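Local coordinates for protein shikimate dehydrogenase (NADP(+)) (Peptoclostridium difficile, PDB 5DZS) that probably catalyses the reversible NADPH-linked reduction of 3-dehydroshikimate to shikimate, a step in chorismate and aromatic amino acid biosynthesis, at residues B[88-92]-B[93-97]; B[235-238]-B[239-243]; B[250-253]-B[254-258]; B[258-261]-B[262-266]. All blocks are in the same frame, centred on the assembly; numbering follows the deposited sequence.

Interaction 1: residues B[88-92]-B[93-97]; sequences ILLRE and NMLYG
Leu89 pairs with Tyr96, and Arg91 with Met94, in a beta hairpin of the substrate-binding domain. Strands 88-91 and 94-97 run antiparallel and are joined by a type I' turn, with Glu92 and Asn93 at its corners. Leu89 N gives a hydrogen bond to Tyr96 O, and Tyr96 N returns one to Leu89 O, each 2.9 Å and in the carbonyl plane. Next to the turn, Arg91 N bonds Met94 O at 3.0 Å in the same way. The return bond differs: Met94 N reaches Arg91 O from 54° out of the carbonyl plane. The side chains alternate between two faces. On one, Leu95 CD2 lies between two neighbours, 3.7 Å from Leu90 CD1 and 4.0 Å from Ile88 CG2. Lys51, Ile50 and Asp47 of helix 46-53 touch this face. The other carries Leu89 and Tyr96, which pack on Pro77 and Lys80 of the second subunit. The Tyr96 ring turns an edge to Leu89 O, with CD1 3.8 Å from that oxygen. A water in the ring plane ties the far end of Tyr96 to the turn: it lies 2.9 Å from Tyr96 OH and donates to Arg91 O.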
# COMPACT_ATOMS: atom_id res chain seq x y z
N ILE B 88 4.99 10.79 3.68
CA ILE B 88 6.01 10.70 2.64
C ILE B 88 6.88 9.47 2.89
O ILE B 88 7.26 9.20 4.05
CB ILE B 88 6.90 11.96 2.62
CG1 ILE B 88 6.06 13.19 2.21
CG2 ILE B 88 8.11 11.82 1.70
CD1 ILE B 88 6.75 14.53 2.37
N LEU B 89 7.21 8.75 1.83
CA LEU B 89 8.08 7.57 1.87
C LEU B 89 9.27 7.82 0.94
O LEU B 89 9.10 8.24 -0.21
CB LEU B 89 7.32 6.35 1.37
CG LEU B 89 8.13 5.07 1.14
CD1 LEU B 89 8.86 4.53 2.36
CD2 LEU B 89 7.20 4.00 0.58
N LEU B 90 10.48 7.55 1.43
CA LEU B 90 11.72 7.58 0.65
C LEU B 90 12.08 6.17 0.20
O LEU B 90 12.24 5.27 1.02
CB LEU B 90 12.88 8.12 1.52
CG LEU B 90 14.28 8.04 0.91
CD1 LEU B 90 14.44 9.03 -0.24
CD2 LEU B 90 15.32 8.31 2.02
N ARG B 91 12.20 5.99 -1.11
CA ARG B 91 12.68 4.74 -1.69
C ARG B 91 13.52 5.03 -2.89
O ARG B 91 13.12 5.76 -3.79
CB ARG B 91 11.50 3.82 -2.10
CG ARG B 91 10.74 3.16 -0.99
CD ARG B 91 11.56 2.17 -0.18
NE ARG B 91 10.73 1.63 0.89
CZ ARG B 91 11.20 0.99 1.96
NH1 ARG B 91 12.52 0.79 2.11
NH2 ARG B 91 10.36 0.57 2.90
N GLU B 92 14.73 4.46 -2.89
CA GLU B 92 15.65 4.62 -4.02
C GLU B 92 15.82 6.10 -4.42
O GLU B 92 15.77 6.46 -5.59
CB GLU B 92 15.22 3.73 -5.19
CG GLU B 92 15.43 2.23 -4.95
CD GLU B 92 14.41 1.55 -4.05
OE1 GLU B 92 13.19 1.61 -4.35
OE2 GLU B 92 14.83 0.84 -3.09
N ASN B 93 16.00 6.94 -3.41
CA ASN B 93 16.26 8.36 -3.55
C ASN B 93 15.13 9.19 -4.15
O ASN B 93 15.35 10.33 -4.59
CB ASN B 93 17.57 8.59 -4.35
CG ASN B 93 18.29 9.85 -3.93
OD1 ASN B 93 18.44 10.13 -2.74
ND2 ASN B 93 18.78 10.60 -4.91
N MET B 94 13.92 8.61 -4.12
CA MET B 94 12.72 9.25 -4.62
C MET B 94 11.74 9.41 -3.46
O MET B 94 11.76 8.62 -2.52
CB MET B 94 12.07 8.41 -5.72
CG MET B 94 12.94 8.24 -6.95
SD MET B 94 13.19 9.78 -7.83
CE MET B 94 11.73 9.79 -8.85
N LEU B 95 10.90 10.43 -3.54
CA LEU B 95 9.88 10.68 -2.53
C LEU B 95 8.48 10.45 -3.08
O LEU B 95 8.11 11.00 -4.12
CB LEU B 95 9.97 12.10 -1.96
CG LEU B 95 11.31 12.41 -1.27
CD1 LEU B 95 11.30 13.87 -0.80
CD2 LEU B 95 11.61 11.48 -0.14
N TYR B 96 7.71 9.63 -2.35
CA TYR B 96 6.33 9.26 -2.65
C TYR B 96 5.43 9.86 -1.62
O TYR B 96 5.66 9.70 -0.40
CB TYR B 96 6.17 7.74 -2.61
CG TYR B 96 6.91 6.99 -3.70
CD1 TYR B 96 8.29 6.83 -3.65
CD2 TYR B 96 6.23 6.40 -4.73
CE1 TYR B 96 8.96 6.16 -4.65
CE2 TYR B 96 6.89 5.71 -5.71
CZ TYR B 96 8.24 5.60 -5.68
OH TYR B 96 8.93 4.89 -6.66
N GLY B 97 4.40 10.55 -2.06
CA GLY B 97 3.42 11.18 -1.19
C GLY B 97 2.08 10.46 -1.13
O GLY B 97 1.54 10.08 -2.19
O HOH W 1 11.82 4.80 -6.18

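Interaction 2: residues B[235-238]-B[239-243]; sequences MLVG and QAIKS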
# COMPACT_ATOMS: atom_id res chain seq x y z
N MET B 235 -8.51 8.86 15.30
CA MET B 235 -8.03 9.13 13.95
C MET B 235 -6.51 9.24 13.96
O MET B 235 -5.83 8.73 13.07
CB MET B 235 -8.68 10.40 13.41
CG MET B 235 -8.15 10.82 12.07
SD MET B 235 -9.25 12.09 11.44
CE MET B 235 -8.32 12.64 10.00
N LEU B 236 -5.96 9.91 14.96
CA LEU B 236 -4.51 10.04 15.02
C LEU B 236 -3.82 8.67 15.12
O LEU B 236 -2.77 8.43 14.53
CB LEU B 236 -4.07 10.91 16.21
CG LEU B 236 -4.40 12.40 16.12
CD1 LEU B 236 -3.97 13.10 17.39
CD2 LEU B 236 -3.75 13.04 14.90
N VAL B 237 -4.37 7.76 15.90
CA VAL B 237 -3.78 6.44 16.03
C VAL B 237 -3.94 5.67 14.72
O VAL B 237 -3.01 5.02 14.24
CB VAL B 237 -4.38 5.67 17.23
CG1 VAL B 237 -3.76 4.29 17.31
CG2 VAL B 237 -4.13 6.41 18.53
N GLY B 238 -5.13 5.72 14.13
CA GLY B 238 -5.32 5.02 12.85
C GLY B 238 -4.41 5.52 11.76
O GLY B 238 -3.86 4.71 11.00
N GLN B 239 -4.26 6.84 11.67
CA GLN B 239 -3.35 7.40 10.66
C GLN B 239 -1.90 6.99 10.91
O GLN B 239 -1.12 6.77 9.95
CB GLN B 239 -3.47 8.89 10.66
CG GLN B 239 -4.79 9.33 10.16
CD GLN B 239 -4.85 10.83 10.09
OE1 GLN B 239 -4.72 11.54 11.12
NE2 GLN B 239 -5.03 11.33 8.89
N ALA B 240 -1.48 6.88 12.16
CA ALA B 240 -0.11 6.46 12.45
C ALA B 240 0.11 5.03 11.94
O ALA B 240 1.14 4.70 11.33
CB ALA B 240 0.22 6.56 13.93
N ILE B 241 -0.88 4.16 12.19
CA ILE B 241 -0.79 2.76 11.77
C ILE B 241 -0.80 2.65 10.24
O ILE B 241 0.01 1.90 9.67
CB ILE B 241 -1.90 1.93 12.46
CG1 ILE B 241 -1.60 1.84 13.96
CG2 ILE B 241 -2.01 0.53 11.84
CD1 ILE B 241 -2.75 1.30 14.79
N LYS B 242 -1.67 3.40 9.58
CA LYS B 242 -1.69 3.38 8.12
C LYS B 242 -0.35 3.88 7.56
O LYS B 242 0.17 3.33 6.59
CB LYS B 242 -2.86 4.22 7.60
CG LYS B 242 -3.01 4.21 6.09
CD LYS B 242 -3.31 2.83 5.52
CE LYS B 242 -4.63 2.23 5.99
NZ LYS B 242 -4.93 0.86 5.47
N SER B 243 0.21 4.93 8.17
CA SER B 243 1.51 5.41 7.73
C SER B 243 2.56 4.29 7.86
O SER B 243 3.39 4.10 6.96
CB SER B 243 1.99 6.61 8.53
OG SER B 243 1.19 7.77 8.32
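Gln239 folds back against Met235 one turn earlier in helix 233-248. It is a predicted shikimate-binding residue. Its CB lies over the preceding turn, 3.4 Å from Met235 O. CG stands anti to the carbonyl carbon (chi1 -68°), which sets it beside the backbone N and 3.1 Å from the same Met235 O. The chain then extends to the amide. There CD is 3.8 Å from Met235 CG, and OE1 is 3.6 Å from that carbon. On the other branch, NE2 meets the Met235 methyl, CE, at 3.7 Å. The extended methionine thus runs obliquely past the amide, with CG near the oxygen and CE near the nitrogen. NE2 has its main polar partner outside the segments, a hydrogen bond to Asp101 OD1. Asn86 also touches the glutamine. Both are predicted shikimate-binding residues, so the amide is probably held in place at the substrate pocket. The backbone below is regular helix. Gln239 N bonds Met235 O at 2.8 Å, and Lys242 N bonds Gly238 O at 2.9 Å. Around the helix from the glutamine, Val237 and Ile241 lie side by side and point the same way, with CG1 of the valine 4.0 Å from CD1 of the isoleucine. Lys242 instead reaches a salt bridge with Asp249 of the second subunit. The helix is wedged between others: Val237 and Ile241 pack on helix 255-268, Leu236 and Ala240 on helix 16-27, and Met235 on helix 101-111.

Interaction 3: residues B[250-253]-B[254-258]; sequences TKID and NSILD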
# COMPACT_ATOMS: atom_id res chain seq x y z
N THR B 250 3.66 -3.40 4.48
CA THR B 250 3.07 -4.60 5.06
C THR B 250 1.84 -4.19 5.81
O THR B 250 1.75 -3.07 6.29
CB THR B 250 4.06 -5.29 6.02
OG1 THR B 250 3.58 -6.61 6.34
CG2 THR B 250 4.24 -4.48 7.28
N LYS B 251 0.88 -5.09 5.94
CA LYS B 251 -0.35 -4.81 6.66
C LYS B 251 -0.18 -5.14 8.16
O LYS B 251 0.52 -6.08 8.54
CB LYS B 251 -1.53 -5.62 6.07
CG LYS B 251 -1.81 -5.36 4.60
CD LYS B 251 -2.19 -3.93 4.28
CE LYS B 251 -2.54 -3.72 2.81
NZ LYS B 251 -2.84 -2.31 2.44
N ILE B 252 -0.83 -4.33 8.97
CA ILE B 252 -0.80 -4.44 10.42
C ILE B 252 -2.15 -4.97 10.94
O ILE B 252 -3.24 -4.57 10.47
CB ILE B 252 -0.40 -3.08 11.06
CG1 ILE B 252 1.05 -2.79 10.73
CG2 ILE B 252 -0.60 -3.10 12.58
CD1 ILE B 252 1.50 -1.36 11.04
N ASP B 253 -2.06 -5.89 11.89
CA ASP B 253 -3.23 -6.54 12.48
C ASP B 253 -4.27 -5.50 12.94
O ASP B 253 -3.91 -4.53 13.59
CB ASP B 253 -2.77 -7.42 13.64
CG ASP B 253 -3.88 -8.30 14.20
OD1 ASP B 253 -4.92 -7.77 14.60
OD2 ASP B 253 -3.68 -9.53 14.26
N ASN B 254 -5.53 -5.72 12.58
CA ASN B 254 -6.64 -4.79 12.92
C ASN B 254 -6.79 -4.48 14.39
O ASN B 254 -7.19 -3.39 14.77
CB ASN B 254 -7.99 -5.35 12.46
CG ASN B 254 -8.20 -5.23 10.97
OD1 ASN B 254 -7.52 -4.47 10.30
ND2 ASN B 254 -9.19 -5.96 10.46
N SER B 255 -6.49 -5.47 15.22
CA SER B 255 -6.66 -5.33 16.66
C SER B 255 -5.70 -4.34 17.29
O SER B 255 -5.97 -3.82 18.36
CB SER B 255 -6.45 -6.69 17.31
OG SER B 255 -5.14 -7.15 17.10
N ILE B 256 -4.61 -4.02 16.60
CA ILE B 256 -3.60 -3.12 17.17
C ILE B 256 -4.11 -1.69 17.44
O ILE B 256 -3.77 -1.07 18.44
CB ILE B 256 -2.31 -3.14 16.32
CG1 ILE B 256 -1.68 -4.54 16.41
CG2 ILE B 256 -1.33 -2.07 16.78
CD1 ILE B 256 -0.41 -4.74 15.63
N LEU B 257 -4.92 -1.13 16.53
CA LEU B 257 -5.46 0.20 16.72
C LEU B 257 -6.20 0.35 18.06
O LEU B 257 -5.96 1.31 18.79
CB LEU B 257 -6.39 0.50 15.54
CG LEU B 257 -7.34 1.69 15.59
CD1 LEU B 257 -6.65 2.97 15.98
CD2 LEU B 257 -8.00 1.83 14.22
N ASP B 258 -7.11 -0.56 18.35
CA ASP B 258 -7.85 -0.49 19.59
C ASP B 258 -6.94 -0.68 20.80
O ASP B 258 -7.13 -0.01 21.82
CB ASP B 258 -9.00 -1.50 19.63
CG ASP B 258 -10.18 -1.07 18.78
OD1 ASP B 258 -10.28 0.13 18.43
OD2 ASP B 258 -11.02 -1.95 18.46
O HOH W 2 -5.29 -5.42 8.85
O HOH W 3 -4.51 -1.87 13.82
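Asp253 caps the start of helix 255-268 through one carboxylate oxygen bonded twice by Ser255. Ser255 OG donates to Asp253 OD1 at 2.6 Å, and Ser255 N donates to the same oxygen at 2.9 Å. The two donors come from different directions. The amide meets OD1 nearly along its C-O axis, while the hydroxyl lies 60° out of the carboxylate plane. Asp253 can reach forward because CG is anti to its backbone N (chi1 -172°), which swings the carboxylate beside its own carbonyl carbon. The serine hydroxyl sits between its backbone N and carbonyl carbon (chi1 63°), facing back to the aspartate. The backbone adds a turn bond from Ile256 N to Asp253 O at 3.1 Å, with the donor well above the carbonyl plane. Asp253 O also accepts from a water at 2.7 Å, and this water in turn accepts from Leu257 N, so it bridges the loop to the helix. Apolar contact lies beyond the polar groups. Ile252 and Ile256 cross at about a right angle, and CG2 of Ile252 presses on CD1 of Ile256 at 3.5 Å, tighter than usual for two carbons. Leu27 of helix 16-27 touches both isoleucines. Ile252 also rests on Gln244 of helix 233-248, and Lys251 of the second subunit packs on Asp253. A negative carboxylate at a helix N-terminus should be favoured by the helix dipole. Two donors on OD1 would further stabilise its charged form, and they fix the rotation of the group.

Interaction 4: residues B[258-261]-B[262-266]; sequences DVIY and NELKL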
# COMPACT_ATOMS: atom_id res chain seq x y z
N ASP B 258 -7.11 -0.56 18.35
CA ASP B 258 -7.85 -0.49 19.59
C ASP B 258 -6.94 -0.68 20.80
O ASP B 258 -7.13 -0.01 21.82
CB ASP B 258 -9.00 -1.50 19.63
CG ASP B 258 -10.18 -1.07 18.78
OD1 ASP B 258 -10.28 0.13 18.43
OD2 ASP B 258 -11.02 -1.95 18.46
N VAL B 259 -5.99 -1.60 20.70
CA VAL B 259 -5.08 -1.83 21.82
C VAL B 259 -4.30 -0.54 22.10
O VAL B 259 -4.23 -0.06 23.23
CB VAL B 259 -4.12 -3.01 21.55
CG1 VAL B 259 -3.07 -3.12 22.64
CG2 VAL B 259 -4.91 -4.31 21.45
N ILE B 260 -3.75 0.06 21.05
CA ILE B 260 -2.98 1.26 21.24
C ILE B 260 -3.80 2.46 21.70
O ILE B 260 -3.38 3.22 22.57
CB ILE B 260 -2.21 1.60 19.96
CG1 ILE B 260 -1.17 0.51 19.71
CG2 ILE B 260 -1.60 3.00 20.08
CD1 ILE B 260 -0.39 0.67 18.42
N TYR B 261 -4.97 2.65 21.09
CA TYR B 261 -5.85 3.73 21.45
C TYR B 261 -6.31 3.65 22.91
O TYR B 261 -6.27 4.64 23.62
CB TYR B 261 -7.08 3.72 20.53
CG TYR B 261 -8.22 4.64 20.95
CD1 TYR B 261 -8.14 6.01 20.77
CD2 TYR B 261 -9.40 4.13 21.50
CE1 TYR B 261 -9.18 6.85 21.13
CE2 TYR B 261 -10.44 4.97 21.87
CZ TYR B 261 -10.32 6.33 21.68
OH TYR B 261 -11.35 7.20 22.04
N ASN B 262 -6.75 2.47 23.34
CA ASN B 262 -7.21 2.32 24.73
C ASN B 262 -6.08 2.52 25.73
O ASN B 262 -6.29 3.12 26.80
CB ASN B 262 -7.89 0.96 24.93
CG ASN B 262 -9.19 0.84 24.16
OD1 ASN B 262 -9.96 1.80 24.05
ND2 ASN B 262 -9.46 -0.35 23.63
N GLU B 263 -4.89 2.01 25.42
CA GLU B 263 -3.77 2.17 26.34
C GLU B 263 -3.35 3.63 26.40
O GLU B 263 -3.05 4.14 27.48
CB GLU B 263 -2.60 1.22 25.98
CG GLU B 263 -2.93 -0.25 26.27
CD GLU B 263 -1.77 -1.20 26.00
OE1 GLU B 263 -0.70 -0.71 25.56
OE2 GLU B 263 -1.94 -2.43 26.21
N LEU B 264 -3.37 4.32 25.26
CA LEU B 264 -2.99 5.74 25.24
C LEU B 264 -4.03 6.64 25.88
O LEU B 264 -3.68 7.61 26.57
CB LEU B 264 -2.74 6.22 23.80
CG LEU B 264 -1.44 5.77 23.16
CD1 LEU B 264 -1.46 6.18 21.70
CD2 LEU B 264 -0.24 6.38 23.88
N LYS B 265 -5.30 6.31 25.67
CA LYS B 265 -6.41 7.09 26.22
C LYS B 265 -6.37 7.14 27.76
O LYS B 265 -6.95 8.04 28.36
CB LYS B 265 -7.72 6.51 25.68
CG LYS B 265 -9.00 7.19 26.10
CD LYS B 265 -10.07 6.91 25.05
CE LYS B 265 -11.49 7.11 25.57
NZ LYS B 265 -11.90 6.00 26.46
N LEU B 266 -5.67 6.19 28.38
CA LEU B 266 -5.48 6.18 29.83
C LEU B 266 -4.24 6.98 30.25
O LEU B 266 -4.29 7.77 31.19
CB LEU B 266 -5.33 4.75 30.35
CG LEU B 266 -6.50 3.78 30.13
CD1 LEU B 266 -6.11 2.39 30.61
CD2 LEU B 266 -7.76 4.27 30.83
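Ile260 and Leu264 form the buried, tightly packed side of this stretch of helix 255-268, while Tyr261, Asn262 and Lys265 lie toward solvent. The two aliphatic side chains run side by side and point the same way. Ile260 CG2 is 3.6 Å from Leu264 CD1. The isoleucine CG2 methyl lies anti to the backbone N, on the side of the carbonyl carbon, and this leans it forward along the helix toward the residue one turn on. The solvent side is built of longer chains, yet the lysine still touches the ring closely. The chain of Lys265 passes across the hydroxyl end of Tyr261, and its CD comes within 3.3 Å of Tyr261 OH and 3.4 Å of CZ. This contact is made by the aliphatic part of the lysine. The Asn262 amide stands nearer the CB end of the same ring, with OD1 3.5 Å from Tyr261 CD2 and the two planes 56° apart. Further round, Glu263 lies alongside Val259, with OE2 3.8 Å from Val259 CG1. Its contact is a brush of a carboxylate against a methyl, and the charge has a long, weak ion pair with Arg22. Regular backbone bonds run beneath both sides, among them Leu264 N to Ile260 O at 2.9 Å and Lys265 N to Tyr261 O at 2.8 Å. Asp258 bonds the hydroxyl of Tyr234, whose ring meets that of Tyr261 edge-to-face. Ile260 packs on Val23 and Ile26 of helix 16-27 and on Val237 of helix 233-248, and Leu264 rests on Gln18 and Ile19 of helix 16-27.

Interaction 2 is the buried contact of the four, its centre about 10 Å from the centre of the chain, and it alone includes a predicted shikimate-binding residue. Interaction 3 is a surface contact, and interactions 1 and 4 are partly buried. Interactions 3 and 4 share Asp258 and helix 255-268: one caps its start with a carboxylate, the other packs apolar and aromatic groups further along. Both touch interaction 2, through Leu257 and Ile260 against Val237, where helices 233-248 and 255-268 meet. Interaction 1 stands apart on a beta hairpin, its centre about 30 Å from that of interaction 4. Interactions 1, 2 and 3 each reach the second subunit, whereas interaction 4 does not.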